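Local coordinates for zinc uptake regulation protein (Escherichia coli, PDB 4MTE) that represses zinc-uptake genes such as znuACB by binding their operator DNA through a winged-helix domain with zinc as cofactor, at residues F75-E80 with H96-F101. Sequence-based numbering, arbitrary orientation.
With ZN (zinc ion), chain N; nucleotides of chain F.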
loop_
_atom_site.group_PDB
_atom_site.type_symbol
_atom_site.label_atom_id
_atom_site.label_comp_id
_atom_site.label_asym_id
_atom_site.label_seq_id
_atom_site.Cartn_x
_atom_site.Cartn_y
_atom_site.Cartn_z
ATOM N N PHE D 75 -23.430 21.751 -7.566
ATOM C CA PHE D 75 -22.381 22.715 -7.887
ATOM C C PHE D 75 -21.093 22.011 -8.299
ATOM O O PHE D 75 -20.257 22.585 -8.998
ATOM C CB PHE D 75 -22.110 23.616 -6.681
ATOM C CG PHE D 75 -23.333 24.316 -6.169
ATOM C CD1 PHE D 75 -24.316 24.742 -7.043
ATOM C CD2 PHE D 75 -23.507 24.539 -4.816
ATOM C CE1 PHE D 75 -25.444 25.379 -6.581
ATOM C CE2 PHE D 75 -24.638 25.177 -4.349
ATOM C CZ PHE D 75 -25.605 25.597 -5.235
ATOM N N VAL D 76 -20.949 20.763 -7.866
ATOM C CA VAL D 76 -19.735 19.987 -8.102
ATOM C C VAL D 76 -20.079 18.648 -8.745
ATOM O O VAL D 76 -21.167 18.111 -8.538
ATOM C CB VAL D 76 -18.971 19.751 -6.772
ATOM C CG1 VAL D 76 -17.753 18.848 -6.976
ATOM C CG2 VAL D 76 -18.553 21.083 -6.158
ATOM N N HIS D 77 -19.149 18.138 -9.548
ATOM C CA HIS D 77 -19.234 16.788 -10.085
ATOM C C HIS D 77 -18.059 15.974 -9.574
ATOM O O HIS D 77 -16.951 16.496 -9.395
ATOM C CB HIS D 77 -19.198 16.798 -11.612
ATOM C CG HIS D 77 -20.371 17.481 -12.239
ATOM N ND1 HIS D 77 -21.660 17.020 -12.106
ATOM C CD2 HIS D 77 -20.442 18.590 -13.013
ATOM C CE1 HIS D 77 -22.481 17.820 -12.766
ATOM N NE2 HIS D 77 -21.767 18.778 -13.323
ATOM N N LYS D 78 -18.316 14.694 -9.344
ATOM C CA LYS D 78 -17.270 13.743 -9.023
ATOM C C LYS D 78 -16.770 13.122 -10.319
ATOM O O LYS D 78 -17.564 12.663 -11.142
ATOM C CB LYS D 78 -17.812 12.650 -8.105
ATOM C CG LYS D 78 -16.772 11.630 -7.680
ATOM C CD LYS D 78 -17.394 10.529 -6.842
ATOM C CE LYS D 78 -16.345 9.563 -6.321
ATOM N NZ LYS D 78 -15.427 10.221 -5.354
ATOM N N VAL D 79 -15.453 13.114 -10.497
ATOM C CA VAL D 79 -14.833 12.443 -11.633
ATOM C C VAL D 79 -14.485 11.016 -11.208
ATOM O O VAL D 79 -13.550 10.801 -10.437
ATOM C CB VAL D 79 -13.560 13.185 -12.099
ATOM C CG1 VAL D 79 -13.078 12.631 -13.434
ATOM C CG2 VAL D 79 -13.818 14.691 -12.191
ATOM N N GLU D 80 -15.241 10.049 -11.725
ATOM C CA GLU D 80 -15.209 8.668 -11.239
ATOM C C GLU D 80 -14.013 7.847 -11.724
ATOM O O GLU D 80 -13.585 6.917 -11.041
ATOM C CB GLU D 80 -16.492 7.947 -11.654
ATOM C CG GLU D 80 -17.777 8.596 -11.156
ATOM C CD GLU D 80 -18.035 8.348 -9.682
ATOM O OE1 GLU D 80 -17.154 7.784 -9.000
ATOM O OE2 GLU D 80 -19.129 8.718 -9.207
ATOM N N HIS D 96 -28.424 19.103 -15.722
ATOM C CA HIS D 96 -27.925 18.727 -17.036
ATOM C C HIS D 96 -27.252 17.362 -17.050
ATOM O O HIS D 96 -26.963 16.785 -16.000
ATOM C CB HIS D 96 -26.901 19.769 -17.479
ATOM C CG HIS D 96 -25.774 19.943 -16.508
ATOM N ND1 HIS D 96 -25.920 20.615 -15.313
ATOM C CD2 HIS D 96 -24.490 19.515 -16.544
ATOM C CE1 HIS D 96 -24.772 20.602 -14.660
ATOM N NE2 HIS D 96 -23.888 19.941 -15.385
ATOM N N THR D 97 -27.014 16.862 -18.259
ATOM C CA THR D 97 -26.106 15.747 -18.480
ATOM C C THR D 97 -24.811 16.349 -18.999
ATOM O O THR D 97 -24.826 17.418 -19.611
ATOM C CB THR D 97 -26.655 14.746 -19.518
ATOM O OG1 THR D 97 -25.739 13.652 -19.658
ATOM C CG2 THR D 97 -26.858 15.416 -20.880
ATOM N N SER D 98 -23.692 15.672 -18.765
ATOM C CA SER D 98 -22.405 16.204 -19.185
ATOM C C SER D 98 -21.379 15.117 -19.448
ATOM O O SER D 98 -21.452 14.023 -18.889
ATOM C CB SER D 98 -21.859 17.155 -18.127
ATOM O OG SER D 98 -21.513 16.458 -16.943
ATOM N N ALA D 99 -20.420 15.445 -20.308
ATOM C CA ALA D 99 -19.279 14.585 -20.571
ATOM C C ALA D 99 -18.017 15.338 -20.174
ATOM O O ALA D 99 -17.806 16.477 -20.592
ATOM C CB ALA D 99 -19.235 14.197 -22.041
ATOM N N MET D 100 -17.189 14.704 -19.351
ATOM C CA MET D 100 -15.950 15.311 -18.887
ATOM C C MET D 100 -14.807 14.923 -19.807
ATOM O O MET D 100 -14.581 13.739 -20.057
ATOM C CB MET D 100 -15.638 14.852 -17.461
ATOM C CG MET D 100 -16.685 15.264 -16.448
ATOM S SD MET D 100 -16.698 17.039 -16.156
ATOM C CE MET D 100 -18.182 17.205 -15.170
ATOM N N PHE D 101 -14.095 15.922 -20.316
ATOM C CA PHE D 101 -12.898 15.673 -21.107
ATOM C C PHE D 101 -11.675 15.972 -20.260
ATOM O O PHE D 101 -11.507 17.090 -19.776
ATOM C CB PHE D 101 -12.916 16.501 -22.389
ATOM C CG PHE D 101 -13.949 16.042 -23.373
ATOM C CD1 PHE D 101 -13.601 15.214 -24.426
ATOM C CD2 PHE D 101 -15.274 16.411 -23.226
ATOM C CE1 PHE D 101 -14.554 14.781 -25.326
ATOM C CE2 PHE D 101 -16.229 15.979 -24.123
ATOM C CZ PHE D 101 -15.869 15.164 -25.173
HETATM ZN ZN ZN N . -22.051 20.284 -14.635
ATOM P P DA F 21 -12.680 9.273 -2.752
ATOM O OP1 DA F 21 -13.648 8.886 -3.798
ATOM O OP2 DA F 21 -12.205 10.670 -2.648
ATOM O "O5'" DA F 21 -13.304 8.866 -1.345
ATOM C "C5'" DA F 21 -13.771 7.541 -1.196
ATOM C "C4'" DA F 21 -14.268 7.289 0.216
ATOM O "O4'" DA F 21 -13.159 7.363 1.142
ATOM C "C3'" DA F 21 -15.302 8.280 0.743
ATOM O "O3'" DA F 21 -16.552 7.611 0.776
ATOM C "C2'" DA F 21 -14.792 8.690 2.130
ATOM C "C1'" DA F 21 -13.710 7.654 2.407
ATOM N N9 DA F 21 -12.631 8.070 3.296
ATOM C C8 DA F 21 -11.619 8.957 3.046
ATOM N N7 DA F 21 -10.789 9.110 4.054
ATOM C C5 DA F 21 -11.290 8.259 5.026
ATOM C C6 DA F 21 -10.876 7.948 6.336
ATOM N N6 DA F 21 -9.804 8.473 6.940
ATOM N N1 DA F 21 -11.619 7.056 7.015
ATOM C C2 DA F 21 -12.694 6.512 6.439
ATOM N N3 DA F 21 -13.180 6.722 5.222
ATOM C C4 DA F 21 -12.424 7.613 4.569
#
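H77 and H96 meet through a zinc ion, each giving its NE2 to the metal at 2.0 Å; C88 and E111 supply the rest of the coordination. Imidazole suits this place because its ring nitrogen can bind zinc as a neutral ligand. The two side chains arrive from opposite directions and meet rim to rim, their planes at 85°, with H77 NE2 3.2 Å from H96 NE2 because both hold the same ion. The CB of H96 is not aimed at 75-80, but CG, lodged between backbone N and carbonyl carbon (chi1 56°), brings the ring nearer, where NE2 meets the zinc.

Strand 76-79 belongs to the wing of the winged-helix domain, pairing antiparallel with 84-87, whereas strand 99-103 lies in the mixed sheet beside 131-140. The zinc therefore clasps DNA-binding and dimerization domains, consistent with metal-dependent repression in the Fur family.

Nonpolar packing adds to this: M100, flexible and unbranched, bends at chi2 (-69°) and brings CE obliquely to the H77 ring, 3.4 Å from H77 CD2.

S98 OG lies over one face of that ring, offset toward the rim, 4.3 Å from H77 NE2.

The CB of K78 is directed away from 96-101, and its long cationic chain hydrogen-bonds through NZ to phosphate OP1 of DA21 of chain F at 2.7 Å.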